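Local coordinates for protein putative cathepsin d (Ixodes ricinus, PDB 5N7N) that is the zymogen of a tick cathepsin D, which once activated probably cleaves proteins as an aspartic endopeptidase of the peptidase A1 family, at residues I44-P49 / D113-G118; G26-P31 / M325-P330. All coordinates share one frame; numbering follows the deposited sequence.

Contact 1: I44-P49 / D113-G118; sequences ISIGTP and DVCRIG. With SO4 (sulfate ion), chain G.
Ser45 and Arg116 form an antiparallel hydrogen-bonded pair: Arg116 N lies 2.7 Å from Ser45 O with a nearly straight N-H (167°), and Ser45 N answers at 3.1 Å from Arg116 O. One residue on, Ile46 and Cys115 are a non-hydrogen-bonded pair, and Gly47 N to Val114 O (2.9 Å) carries the pairing past the end of strand 40-46. Packing is tight on the sheet face of Ile46 and Cys115, where Ile46 CD1 touches Cys115 SG at 3.6 Å. At the strand end Asp113 OD2 lies 3.3 Å from Gly47 CA; the same oxygen is hydrogen-bonded to Ser87 OG and Tyr82 OH.

The Arg116 end is the partly exposed side, where polar bonds replace close apolar contact. Arg116 leaves beside its own backbone N (chi1 -77°), runs extended from CG to NE, and brings its guanidinium end-on to Gly47 O. Arg116 NH1 meets Gly47 O at 2.6 Å in the carbonyl plane; Arg116 NH2, 3.0 Å from Gly47 O, stands 39° out of that plane. Val114 CG1 covers the centre of one guanidinium face. Arg116 NE and NH2 also bind O2 of a sulfate probably from the crystallisation liquor, NE at 2.7 Å.

Strand 40-46 also pairs antiparallel with strand 51-58, Ile44 bonding Phe53 through the backbone, and Leu147 of strand 145-148 packs on both Ile44 and Ile117.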
ATOM      1  N   ILE A  44      13.707   4.395   8.315  1.00 37.71           N
ATOM      2  CA  ILE A  44      13.721   5.803   8.704  1.00 36.68           C
ATOM      3  C   ILE A  44      14.439   5.843  10.036  1.00 34.19           C
ATOM      4  O   ILE A  44      14.720   4.803  10.615  1.00 33.52           O
ATOM      5  CB  ILE A  44      12.300   6.372   8.941  1.00 35.26           C
ATOM      6  CG1 ILE A  44      11.537   5.549  10.006  1.00 34.98           C
ATOM      7  CG2 ILE A  44      11.522   6.393   7.643  1.00 36.03           C
ATOM      8  CD1 ILE A  44      10.360   6.267  10.633  1.00 34.38           C
ATOM      9  N   SER A  45      14.678   7.035  10.544  1.00 35.32           N
ATOM     10  CA  SER A  45      15.109   7.161  11.914  1.00 37.66           C
ATOM     11  C   SER A  45      14.516   8.415  12.533  1.00 35.05           C
ATOM     12  O   SER A  45      14.228   9.377  11.828  1.00 36.28           O
ATOM     13  CB  SER A  45      16.646   7.123  12.013  1.00 38.74           C
ATOM     14  OG  SER A  45      17.201   8.364  11.629  1.00 41.37           O
ATOM     15  N   ILE A  46      14.323   8.372  13.849  1.00 34.32           N
ATOM     16  CA  ILE A  46      13.687   9.446  14.608  1.00 33.07           C
ATOM     17  C   ILE A  46      14.624   9.870  15.741  1.00 32.70           C
ATOM     18  O   ILE A  46      15.255   9.033  16.382  1.00 32.76           O
ATOM     19  CB  ILE A  46      12.339   8.990  15.206  1.00 33.45           C
ATOM     20  CG1 ILE A  46      11.369   8.435  14.131  1.00 35.92           C
ATOM     21  CG2 ILE A  46      11.674  10.104  15.995  1.00 33.07           C
ATOM     22  CD1 ILE A  46      10.789   9.438  13.148  1.00 36.68           C
ATOM     23  N   GLY A  47      14.739  11.168  15.969  1.00 32.89           N
ATOM     24  CA  GLY A  47      15.414  11.660  17.146  1.00 36.41           C
ATOM     25  C   GLY A  47      16.898  11.876  17.028  1.00 39.02           C
ATOM     26  O   GLY A  47      17.488  11.650  15.983  1.00 38.88           O
ATOM     27  N   THR A  48      17.480  12.325  18.138  1.00 40.73           N
ATOM     28  CA  THR A  48      18.884  12.711  18.221  1.00 41.82           C
ATOM     29  C   THR A  48      19.485  12.162  19.532  1.00 40.24           C
ATOM     30  O   THR A  48      19.084  12.596  20.605  1.00 36.78           O
ATOM     31  CB  THR A  48      19.006  14.241  18.196  1.00 43.73           C
ATOM     32  OG1 THR A  48      18.362  14.745  17.017  1.00 42.94           O
ATOM     33  CG2 THR A  48      20.484  14.681  18.233  1.00 44.34           C
ATOM     34  N   PRO A  49      20.415  11.204  19.474  1.00 40.46           N
ATOM     35  CA  PRO A  49      20.874  10.520  18.257  1.00 40.06           C
ATOM     36  C   PRO A  49      19.778   9.695  17.573  1.00 41.97           C
ATOM     37  O   PRO A  49      18.752   9.397  18.209  1.00 41.55           O
ATOM     38  CB  PRO A  49      21.959   9.575  18.785  1.00 40.50           C
ATOM     39  CG  PRO A  49      21.562   9.320  20.212  1.00 41.48           C
ATOM     40  CD  PRO A  49      21.029  10.638  20.689  1.00 41.29           C
ATOM     41  N   ASP A 113       9.460  15.133  16.802  1.00 31.91           N
ATOM     42  CA  ASP A 113      10.906  14.948  16.761  1.00 33.48           C
ATOM     43  C   ASP A 113      11.389  14.961  15.320  1.00 35.82           C
ATOM     44  O   ASP A 113      10.594  14.796  14.387  1.00 33.39           O
ATOM     45  CB  ASP A 113      11.292  13.605  17.410  1.00 33.75           C
ATOM     46  CG  ASP A 113      12.642  13.639  18.097  1.00 34.72           C
ATOM     47  OD1 ASP A 113      13.447  14.535  17.783  1.00 36.87           O
ATOM     48  OD2 ASP A 113      12.904  12.756  18.951  1.00 32.46           O
ATOM     49  N   VAL A 114      12.705  15.113  15.166  1.00 38.81           N
ATOM     50  CA  VAL A 114      13.381  15.059  13.878  1.00 38.95           C
ATOM     51  C   VAL A 114      13.103  13.689  13.260  1.00 38.52           C
ATOM     52  O   VAL A 114      13.278  12.684  13.933  1.00 40.29           O
ATOM     53  CB  VAL A 114      14.913  15.228  14.019  1.00 42.89           C
ATOM     54  CG1 VAL A 114      15.582  15.289  12.651  1.00 44.78           C
ATOM     55  CG2 VAL A 114      15.285  16.493  14.790  1.00 44.74           C
ATOM     56  N   CYS A 115      12.661  13.657  12.005  1.00 37.16           N
ATOM     57  CA  CYS A 115      12.439  12.405  11.261  1.00 38.06           C
ATOM     58  C   CYS A 115      13.381  12.367  10.071  1.00 39.47           C
ATOM     59  O   CYS A 115      13.398  13.294   9.262  1.00 40.00           O
ATOM     60  CB  CYS A 115      10.992  12.301  10.777  1.00 38.17           C
ATOM     61  SG  CYS A 115      10.600  10.820   9.804  1.00 36.82           S
ATOM     62  N   ARG A 116      14.174  11.303   9.986  1.00 41.13           N
ATOM     63  CA  ARG A 116      15.202  11.188   8.967  1.00 45.25           C
ATOM     64  C   ARG A 116      14.834  10.165   7.903  1.00 44.65           C
ATOM     65  O   ARG A 116      14.512   9.008   8.194  1.00 44.77           O
ATOM     66  CB  ARG A 116      16.560  10.864   9.590  1.00 45.94           C
ATOM     67  CG  ARG A 116      17.219  12.076  10.234  1.00 45.87           C
ATOM     68  CD  ARG A 116      18.634  11.757  10.708  1.00 47.83           C
ATOM     69  NE  ARG A 116      19.046  12.591  11.843  1.00 48.31           N
ATOM     70  CZ  ARG A 116      18.578  12.478  13.093  1.00 45.18           C
ATOM     71  NH1 ARG A 116      17.645  11.570  13.412  1.00 42.80           N
ATOM     72  NH2 ARG A 116      19.041  13.292  14.034  1.00 43.27           N
ATOM     73  N   ILE A 117      14.877  10.632   6.659  1.00 45.22           N
ATOM     74  CA  ILE A 117      14.452   9.858   5.504  1.00 45.84           C
ATOM     75  C   ILE A 117      15.625   9.911   4.524  1.00 46.42           C
ATOM     76  O   ILE A 117      15.755  10.851   3.728  1.00 46.39           O
ATOM     77  CB  ILE A 117      13.127  10.411   4.915  1.00 46.04           C
ATOM     78  CG1 ILE A 117      12.102  10.659   6.058  1.00 47.43           C
ATOM     79  CG2 ILE A 117      12.616   9.500   3.802  1.00 45.38           C
ATOM     80  CD1 ILE A 117      10.805   9.895   5.989  1.00 48.13           C
ATOM     81  N   GLY A 118      16.495   8.909   4.640  1.00 45.67           N
ATOM     82  CA  GLY A 118      17.783   8.899   3.962  1.00 48.58           C
ATOM     83  C   GLY A 118      18.569  10.136   4.354  1.00 50.46           C
ATOM     84  O   GLY A 118      18.693  10.458   5.538  1.00 53.70           O
TER
HETATM   85  S   SO4 G 403      21.549  15.694  12.770  1.00 85.95           S
HETATM   86  O1  SO4 G 403      20.789  16.154  13.960  1.00 87.22           O
HETATM   87  O2  SO4 G 403      20.759  14.678  12.032  1.00 75.78           O
HETATM   88  O3  SO4 G 403      21.814  16.827  11.847  1.00 79.68           O
HETATM   89  O4  SO4 G 403      22.829  15.116  13.248  1.00 83.40           O

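Contact 2: G26-P31 / M325-P330; sequences GPYPEP and MGLEMP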
ATOM      1  N   GLY A  26     -14.804  -7.537   4.651  1.00 69.35           N
ATOM      2  CA  GLY A  26     -15.083  -6.949   5.961  1.00 74.52           C
ATOM      3  C   GLY A  26     -16.570  -7.058   6.286  1.00 76.77           C
ATOM      4  O   GLY A  26     -16.947  -7.978   7.016  1.00 79.75           O
ATOM      5  N   PRO A  27     -17.431  -6.160   5.777  1.00 75.34           N
ATOM      6  CA  PRO A  27     -17.081  -5.010   4.927  1.00 70.38           C
ATOM      7  C   PRO A  27     -16.467  -3.831   5.690  1.00 62.97           C
ATOM      8  O   PRO A  27     -16.582  -3.750   6.917  1.00 55.89           O
ATOM      9  CB  PRO A  27     -18.439  -4.586   4.361  1.00 73.17           C
ATOM     10  CG  PRO A  27     -19.393  -4.901   5.470  1.00 75.78           C
ATOM     11  CD  PRO A  27     -18.872  -6.170   6.102  1.00 77.67           C
ATOM     12  N   TYR A  28     -15.834  -2.932   4.938  1.00 56.91           N
ATOM     13  CA  TYR A  28     -15.137  -1.782   5.495  1.00 54.09           C
ATOM     14  C   TYR A  28     -15.985  -0.534   5.329  1.00 54.46           C
ATOM     15  O   TYR A  28     -16.727  -0.430   4.359  1.00 52.27           O
ATOM     16  CB  TYR A  28     -13.799  -1.581   4.782  1.00 53.24           C
ATOM     17  CG  TYR A  28     -12.670  -2.533   5.173  1.00 52.37           C
ATOM     18  CD1 TYR A  28     -12.875  -3.656   6.002  1.00 52.25           C
ATOM     19  CD2 TYR A  28     -11.385  -2.322   4.677  1.00 51.05           C
ATOM     20  CE1 TYR A  28     -11.821  -4.509   6.327  1.00 50.36           C
ATOM     21  CE2 TYR A  28     -10.335  -3.168   4.992  1.00 48.51           C
ATOM     22  CZ  TYR A  28     -10.549  -4.253   5.814  1.00 49.69           C
ATOM     23  OH  TYR A  28      -9.477  -5.057   6.105  1.00 45.89           O
ATOM     24  N   PRO A  29     -15.875   0.425   6.275  1.00 55.69           N
ATOM     25  CA  PRO A  29     -16.541   1.730   6.094  1.00 52.65           C
ATOM     26  C   PRO A  29     -15.893   2.554   4.973  1.00 48.40           C
ATOM     27  O   PRO A  29     -16.534   3.419   4.381  1.00 49.92           O
ATOM     28  CB  PRO A  29     -16.348   2.416   7.459  1.00 53.18           C
ATOM     29  CG  PRO A  29     -15.098   1.800   8.011  1.00 53.48           C
ATOM     30  CD  PRO A  29     -15.094   0.377   7.530  1.00 54.34           C
ATOM     31  N   GLU A  30     -14.622   2.280   4.720  1.00 45.20           N
ATOM     32  CA  GLU A  30     -13.830   2.924   3.680  1.00 45.39           C
ATOM     33  C   GLU A  30     -12.494   2.165   3.656  1.00 43.69           C
ATOM     34  O   GLU A  30     -12.288   1.260   4.482  1.00 38.00           O
ATOM     35  CB  GLU A  30     -13.599   4.391   4.040  1.00 49.90           C
ATOM     36  CG  GLU A  30     -12.689   4.566   5.255  1.00 54.85           C
ATOM     37  CD  GLU A  30     -13.196   5.570   6.258  1.00 59.32           C
ATOM     38  OE1 GLU A  30     -12.427   6.480   6.628  1.00 65.56           O
ATOM     39  OE2 GLU A  30     -14.361   5.440   6.692  1.00 62.65           O
ATOM     40  N   PRO A  31     -11.579   2.530   2.738  1.00 43.93           N
ATOM     41  CA  PRO A  31     -10.300   1.844   2.749  1.00 43.77           C
ATOM     42  C   PRO A  31      -9.587   2.043   4.077  1.00 42.24           C
ATOM     43  O   PRO A  31      -9.552   3.163   4.599  1.00 41.61           O
ATOM     44  CB  PRO A  31      -9.530   2.512   1.607  1.00 43.91           C
ATOM     45  CG  PRO A  31     -10.599   3.000   0.696  1.00 45.21           C
ATOM     46  CD  PRO A  31     -11.639   3.509   1.642  1.00 45.97           C
ATOM     47  N   MET A 325     -10.005  -9.480  -5.524  1.00 42.33           N
ATOM     48  CA  MET A 325     -11.172  -9.858  -4.712  1.00 46.31           C
ATOM     49  C   MET A 325     -12.090  -8.701  -4.347  1.00 42.26           C
ATOM     50  O   MET A 325     -11.724  -7.524  -4.396  1.00 37.67           O
ATOM     51  CB  MET A 325     -10.813 -10.688  -3.470  1.00 51.96           C
ATOM     52  CG  MET A 325      -9.735 -10.128  -2.568  1.00 56.01           C
ATOM     53  SD  MET A 325      -9.488 -11.266  -1.180  1.00 61.89           S
ATOM     54  CE  MET A 325     -10.866 -10.817  -0.119  1.00 57.33           C
ATOM     55  N   GLY A 326     -13.327  -9.082  -4.055  1.00 40.55           N
ATOM     56  CA  GLY A 326     -14.362  -8.138  -3.709  1.00 43.24           C
ATOM     57  C   GLY A 326     -14.127  -7.600  -2.312  1.00 45.17           C
ATOM     58  O   GLY A 326     -13.736  -8.348  -1.409  1.00 41.73           O
ATOM     59  N   LEU A 327     -14.319  -6.294  -2.159  1.00 45.62           N
ATOM     60  CA  LEU A 327     -14.425  -5.670  -0.861  1.00 46.44           C
ATOM     61  C   LEU A 327     -15.433  -4.554  -0.961  1.00 47.60           C
ATOM     62  O   LEU A 327     -15.180  -3.540  -1.621  1.00 47.04           O
ATOM     63  CB  LEU A 327     -13.088  -5.091  -0.434  1.00 48.19           C
ATOM     64  CG  LEU A 327     -13.037  -4.294   0.865  1.00 46.93           C
ATOM     65  CD1 LEU A 327     -13.658  -5.080   2.011  1.00 50.13           C
ATOM     66  CD2 LEU A 327     -11.594  -3.947   1.171  1.00 45.91           C
ATOM     67  N   GLU A 328     -16.569  -4.738  -0.302  1.00 50.41           N
ATOM     68  CA  GLU A 328     -17.611  -3.717  -0.283  1.00 54.09           C
ATOM     69  C   GLU A 328     -17.252  -2.576   0.678  1.00 54.75           C
ATOM     70  O   GLU A 328     -16.816  -2.799   1.816  1.00 56.14           O
ATOM     71  CB  GLU A 328     -18.953  -4.325   0.124  1.00 56.55           C
ATOM     72  CG  GLU A 328     -20.160  -3.403  -0.055  1.00 57.24           C
ATOM     73  CD  GLU A 328     -21.397  -3.943   0.633  1.00 58.77           C
ATOM     74  OE1 GLU A 328     -22.398  -3.207   0.748  1.00 61.02           O
ATOM     75  OE2 GLU A 328     -21.368  -5.106   1.079  1.00 59.74           O
ATOM     76  N   MET A 329     -17.414  -1.358   0.183  1.00 51.63           N
ATOM     77  CA  MET A 329     -17.476  -0.183   1.011  1.00 52.21           C
ATOM     78  C   MET A 329     -18.710   0.577   0.552  1.00 54.06           C
ATOM     79  O   MET A 329     -19.162   0.369  -0.574  1.00 52.85           O
ATOM     80  CB  MET A 329     -16.229   0.670   0.843  1.00 50.30           C
ATOM     81  CG  MET A 329     -14.985   0.055   1.452  1.00 49.77           C
ATOM     82  SD  MET A 329     -13.491   0.707   0.699  1.00 50.45           S
ATOM     83  CE  MET A 329     -13.647   0.058  -0.967  1.00 49.53           C
ATOM     84  N   PRO A 330     -19.264   1.446   1.421  1.00 54.33           N
ATOM     85  CA  PRO A 330     -20.416   2.280   1.066  1.00 53.84           C
ATOM     86  C   PRO A 330     -20.196   3.123  -0.192  1.00 54.54           C
ATOM     87  O   PRO A 330     -21.070   3.163  -1.059  1.00 51.74           O
ATOM     88  CB  PRO A 330     -20.583   3.192   2.292  1.00 53.08           C
ATOM     89  CG  PRO A 330     -20.006   2.416   3.419  1.00 53.57           C
ATOM     90  CD  PRO A 330     -18.860   1.650   2.825  1.00 53.78           C
TER
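Glu328 O receives the backbone N-H of Tyr28 at 3.3 Å with an angle of 152° at the hydrogen, the one hydrogen bond that joins the two segments. Pro27, Pro29 and Pro31 have no N-H to offer, which limits further pairing along 26-31. The carbonyl of Tyr28 faces carbon instead: Met329 CA approaches its O at 3.4 Å in a CA-H...O contact, and Pro330 CD lies near the same oxygen while also meeting Pro29 O at 3.3 Å.

Most of the contact is apolar and is built round Tyr28 and Met329. The two methyls of Leu327 divide the work against the tyrosine ring. CD1 sits over one face, 4.2 Å above the plane and offset toward the rim, whereas Leu327 CD2 touches ring atom CD2 of Tyr28 at 3.9 Å. These side chains cross at about a right angle. The hydroxyl at the far end of the ring bonds Asn34, which fixes that end to the same loop.

Met329 sends CG out beside its backbone N (chi1 -71°), past Tyr28 CB, and so carries SD to the peptide between Glu30 and Pro31. Met329 SD lies 3.3 Å from Pro31 N and 3.5 Å from Pro31 CD. Ile335 of strand 334-336 backs both Met329 and Pro31, the two buried residues here, while Pro27, Pro29, Glu328 and Pro330 lie at the surface.

Pro31 is about 5 Å, side chain to side chain, from Asn249, the altered residue at a predicted active-site position. Segment 26-31 thus probably belongs to the propeptide of this zymogen and covers the substrate cleft; here it is held by one long backbone hydrogen bond and apolar cover, with no salt bridge between the segments.

In the fold
From the N terminus the chain runs through strand 2-8 and helix 12-18 into 26-31, the first half of contact 2, whose partner 325-330 comes 294 residues later. Within that long excursion strand 40-46 leads to 44-49, and a much shorter loop returns after 64 residues to 113-118, so contact 1 is wholly enclosed by contact 2 and the two do not cross. Contact 1 joins neighbouring strands of the N-terminal lobe; contact 2 ties the N-terminal region that is probably the propeptide to the end of strand 318-326 in the C-terminal lobe. They lie on opposite sides of the chain's centre, centres 35 Å apart and nearest atoms about 21 Å apart.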